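Local coordinates for protein GCN5-related N-acetyltransferase (Ralstonia eutropha JMP134, PDB 2Q0Y) that probably transfers acyl groups, most likely acetyl, as a member of the GCN5-related N-acetyltransferase family, and binds zinc and magnesium ions, at residues A114-E118 and R119-F123; Q133-Y136 and A137-W141. All coordinates share one frame; numbering follows the deposited sequence. Where two conformers were deposited one is given.

Contact 1: residues A114-E118 and R119-F123; sequences AEFAE and RGIAF
Glu115 and Arg119, one helical turn apart, are joined by a salt bridge in which a single carboxylate oxygen does the work. Arg119 NE lies 2.8 Å from Glu115 OE2, with an N-H...O angle of 158°, and the oxygen is met through its anti lone pair, on the side away from OE1. OE2 sits at the edge of the guanidinium, close to its plane, while the two flat groups stand nearly perpendicular, their planes 81° apart; the second bond, from Arg119 NH2 to the same OE2 at 3.3 Å, is weak. The carboxylate gets there because the Glu115 chain leaves with CG anti to the backbone N (chi1 -178°) and then bends at chi2, whereas Arg119 runs out extended from CG to NE. On its way the arginine passes close to the helix backbone, its CG 3.3 Å from Glu115 O, the carbonyl that also accepts the Arg119 N-H.

The backbone closes helix 104-118 with a Schellman motif. Gly120, at positive phi, turns the chain; Ile121 N donates to Phe116 O at 3.0 Å in an almost straight bond, and Gly120 N reaches Ala117 O, arriving well above that carbonyl's plane. The turn lays Ile121 back against the last helical turn, with its CB 4.1 Å from Phe116 CB, forming the apolar contact that accompanies the 6-to-1 bond. Further out, Phe54 and Trp56 of strand 54-60 lie against Glu115, Phe54 also against Arg119, while Leu70 and Ile90 of the central sheet pack against Phe116, and Val72 against Ile121 and the Arg119 chain. Gln84 bonds through its amide to Gly120 O and Ala122 N, tying down the loop before strand 123-127, and Ile151 of the second subunit packs on Phe116 and Ala117.

Contact 2: residues Q133-Y136 and A137-W141; sequences QPLY and ARMGW
Trp141 presents its indole edge to the Tyr136 carbonyl: Trp141 CD1 is 3.2 Å from Tyr136 O, which lies near the ring plane, and Met139 CB also lies at that ring's edge. The guanidinium of Arg138 has the Leu135 methyl CD1 over one face, 3.3 Å from Arg138 NH2, but in one of two modelled conformers, so the contact is doubtful; in that conformer a bend at chi3 (-81°) turns the guanidinium back toward Leu135.

Tyr136 O also accepts the Trp141 N-H at 3.0 Å, the donor standing 37° out of the carbonyl plane, and a weak bond from Met139 N, whose better acceptor is Leu135 O. With Gly140 N bonded to Ala137 O and Gly140 at positive phi, this is a Schellman motif ending helix 133-138. It brings Trp141 CB to 3.8 Å from Tyr136 CB, while selenomethionine Met139 lies alongside Leu135, Met139 SE 3.8 Å from Leu135 CD1.

Lys149 of the second subunit bonds to Met139 O. The indole NE1 is satisfied by Glu113 of helix 104-118, the helix whose Met109 and Asn110 touch Met139. Tyr136 and Trp141 pack on Leu126 of strand 123-127; Tyr136 also touches Leu93 and Trp141 touches Ile90, both of strand 86-95.

Overall arrangement
Contacts 1 and 2 are both helix C-terminal turns closed by a Schellman glycine, in series along the chain, their centres about 18 Å apart and their nearest atoms about 6 Å apart. Each is partly buried. At 114-123 a salt bridge rests on strands 54-60 and 63-74, beside the apolar pair Phe116 and Ile121; at 133-141 Leu135 pairs with a selenomethionine, while aromatic groups pack against strands 86-95 and 123-127. Strand 86-95 thus serves both, and helix 104-118, which ends in contact 1, also touches contact 2. The second subunit packs against both turns, placing them at the dimer interface.

Contact 1: residues A114-E118 and R119-F123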
# COMPACT_ATOMS: atom_id res chain seq x y z
N ALA A 114 -6.38 -16.22 8.41
CA ALA A 114 -6.78 -16.61 9.77
C ALA A 114 -5.95 -15.90 10.83
O ALA A 114 -6.46 -15.54 11.89
CB ALA A 114 -6.66 -18.10 9.95
N GLU A 115 -4.66 -15.70 10.54
CA GLU A 115 -3.78 -14.97 11.43
C GLU A 115 -4.25 -13.52 11.56
O GLU A 115 -4.33 -12.99 12.66
CB GLU A 115 -2.33 -15.05 10.94
CG GLU A 115 -1.35 -14.35 11.82
CD GLU A 115 -1.17 -15.02 13.17
OE1 GLU A 115 -1.44 -16.23 13.27
OE2 GLU A 115 -0.76 -14.33 14.14
N PHE A 116 -4.61 -12.89 10.44
CA PHE A 116 -5.17 -11.53 10.49
C PHE A 116 -6.47 -11.50 11.32
O PHE A 116 -6.69 -10.58 12.10
CB PHE A 116 -5.47 -10.99 9.08
CG PHE A 116 -4.25 -10.63 8.27
CD1 PHE A 116 -3.11 -10.08 8.87
CD2 PHE A 116 -4.26 -10.81 6.91
CE1 PHE A 116 -2.00 -9.75 8.11
CE2 PHE A 116 -3.13 -10.48 6.14
CZ PHE A 116 -2.01 -9.95 6.76
N ALA A 117 -7.31 -12.52 11.17
CA ALA A 117 -8.55 -12.60 11.94
C ALA A 117 -8.28 -12.70 13.44
O ALA A 117 -8.91 -12.02 14.23
CB ALA A 117 -9.40 -13.74 11.48
N GLU A 118 -7.35 -13.56 13.81
CA GLU A 118 -6.91 -13.71 15.20
C GLU A 118 -6.42 -12.38 15.77
O GLU A 118 -6.66 -12.09 16.95
CB GLU A 118 -5.79 -14.75 15.26
CG GLU A 118 -5.16 -14.95 16.63
CD GLU A 118 -3.98 -15.92 16.58
OE1 GLU A 118 -3.40 -16.07 15.51
OE2 GLU A 118 -3.64 -16.54 17.60
N ARG A 119 -5.75 -11.59 14.94
CA ARG A 119 -5.22 -10.31 15.34
C ARG A 119 -6.25 -9.18 15.27
O ARG A 119 -5.93 -8.03 15.59
CB ARG A 119 -3.98 -9.98 14.49
CG ARG A 119 -2.81 -10.94 14.71
CD ARG A 119 -1.67 -10.57 13.80
NE ARG A 119 -0.55 -11.51 13.90
CZ ARG A 119 0.72 -11.22 13.66
NH1 ARG A 119 1.08 -9.99 13.31
NH2 ARG A 119 1.64 -12.17 13.76
N GLY A 120 -7.48 -9.49 14.87
CA GLY A 120 -8.56 -8.49 14.83
C GLY A 120 -8.40 -7.44 13.76
O GLY A 120 -8.89 -6.31 13.91
N ILE A 121 -7.75 -7.80 12.66
CA ILE A 121 -7.49 -6.88 11.55
C ILE A 121 -8.70 -6.82 10.64
O ILE A 121 -9.19 -7.86 10.21
CB ILE A 121 -6.28 -7.35 10.72
CG1 ILE A 121 -5.03 -7.46 11.60
CG2 ILE A 121 -6.03 -6.45 9.51
CD1 ILE A 121 -4.63 -6.18 12.28
N ALA A 122 -9.18 -5.61 10.37
CA ALA A 122 -10.40 -5.42 9.57
C ALA A 122 -10.24 -5.70 8.07
O ALA A 122 -11.16 -6.20 7.43
CB ALA A 122 -10.93 -3.99 9.77
N PHE A 123 -9.08 -5.36 7.52
CA PHE A 123 -8.93 -5.26 6.06
C PHE A 123 -7.50 -5.61 5.69
O PHE A 123 -6.57 -5.25 6.42
CB PHE A 123 -9.26 -3.82 5.66
CG PHE A 123 -9.35 -3.56 4.18
CD1 PHE A 123 -10.42 -4.04 3.44
CD2 PHE A 123 -8.39 -2.80 3.54
CE1 PHE A 123 -10.51 -3.75 2.08
CE2 PHE A 123 -8.50 -2.51 2.18
CZ PHE A 123 -9.56 -2.99 1.47

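Contact 2: residues Q133-Y136 and A137-W141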
# COMPACT_ATOMS: atom_id res chain seq x y z
N GLN A 133 -3.54 -14.42 -9.36
CA GLN A 133 -4.81 -13.69 -9.37
C GLN A 133 -6.09 -14.55 -9.39
O GLN A 133 -7.05 -14.22 -8.69
CB GLN A 133 -4.82 -12.68 -10.53
CG GLN A 133 -6.13 -11.94 -10.74
CD GLN A 133 -7.17 -12.75 -11.51
OE1 GLN A 133 -6.83 -13.51 -12.43
NE2 GLN A 133 -8.44 -12.61 -11.12
N PRO A 134 -6.13 -15.64 -10.18
CA PRO A 134 -7.38 -16.42 -10.20
C PRO A 134 -7.72 -17.07 -8.85
O PRO A 134 -8.87 -17.11 -8.46
CB PRO A 134 -7.12 -17.49 -11.27
CG PRO A 134 -5.92 -17.02 -12.04
CD PRO A 134 -5.11 -16.20 -11.09
N LEU A 135 -6.70 -17.56 -8.15
CA LEU A 135 -6.89 -18.10 -6.80
C LEU A 135 -7.40 -17.02 -5.86
O LEU A 135 -8.34 -17.23 -5.11
CB LEU A 135 -5.57 -18.69 -6.27
CG LEU A 135 -5.57 -19.08 -4.78
CD1 LEU A 135 -6.60 -20.19 -4.51
CD2 LEU A 135 -4.17 -19.49 -4.34
N TYR A 136 -6.78 -15.83 -5.91
CA TYR A 136 -7.18 -14.79 -4.98
C TYR A 136 -8.63 -14.40 -5.24
O TYR A 136 -9.42 -14.25 -4.31
CB TYR A 136 -6.23 -13.58 -5.03
CG TYR A 136 -4.76 -13.94 -4.93
CD1 TYR A 136 -4.32 -14.99 -4.11
CD2 TYR A 136 -3.81 -13.26 -5.68
CE1 TYR A 136 -2.98 -15.33 -4.04
CE2 TYR A 136 -2.47 -13.59 -5.62
CZ TYR A 136 -2.05 -14.62 -4.79
OH TYR A 136 -0.71 -14.96 -4.75
N ALA A 137 -8.99 -14.26 -6.51
CA ALA A 137 -10.35 -13.91 -6.86
C ALA A 137 -11.31 -14.98 -6.35
O ALA A 137 -12.36 -14.64 -5.80
CB ALA A 137 -10.48 -13.74 -8.34
N ARG A 138 -10.96 -16.25 -6.53
CA ARG A 138 -11.77 -17.36 -6.01
C ARG A 138 -11.95 -17.26 -4.51
O ARG A 138 -12.99 -17.64 -3.96
CB ARG A 138 -11.12 -18.72 -6.32
CG ARG A 138 -11.27 -19.19 -7.75
CD ARG A 138 -10.86 -20.67 -7.91
NE ARG A 138 -9.41 -20.86 -8.02
CZ ARG A 138 -8.64 -21.51 -7.15
NH1 ARG A 138 -9.14 -22.08 -6.05
NH2 ARG A 138 -7.33 -21.61 -7.39
N MSE A 139 -10.91 -16.77 -3.83
CA MSE A 139 -10.91 -16.65 -2.38
C MSE A 139 -11.50 -15.32 -1.88
O MSE A 139 -11.38 -15.01 -0.69
CB MSE A 139 -9.50 -16.84 -1.86
CG MSE A 139 -8.90 -18.22 -2.10
SE MSE A 139 -7.14 -18.31 -1.24
CE MSE A 139 -7.77 -18.18 0.61
N GLY A 140 -12.13 -14.55 -2.77
CA GLY A 140 -12.89 -13.37 -2.36
C GLY A 140 -12.11 -12.08 -2.32
O GLY A 140 -12.55 -11.09 -1.70
N TRP A 141 -10.94 -12.07 -2.96
CA TRP A 141 -10.14 -10.87 -3.11
C TRP A 141 -10.63 -10.08 -4.34
O TRP A 141 -11.06 -10.66 -5.34
CB TRP A 141 -8.65 -11.20 -3.24
CG TRP A 141 -8.08 -11.79 -1.97
CD1 TRP A 141 -8.25 -13.07 -1.52
CD2 TRP A 141 -7.27 -11.12 -1.01
NE1 TRP A 141 -7.60 -13.23 -0.32
CE2 TRP A 141 -7.01 -12.04 0.03
CE3 TRP A 141 -6.77 -9.81 -0.90
CZ2 TRP A 141 -6.24 -11.70 1.14
CZ3 TRP A 141 -6.02 -9.48 0.19
CH2 TRP A 141 -5.76 -10.41 1.21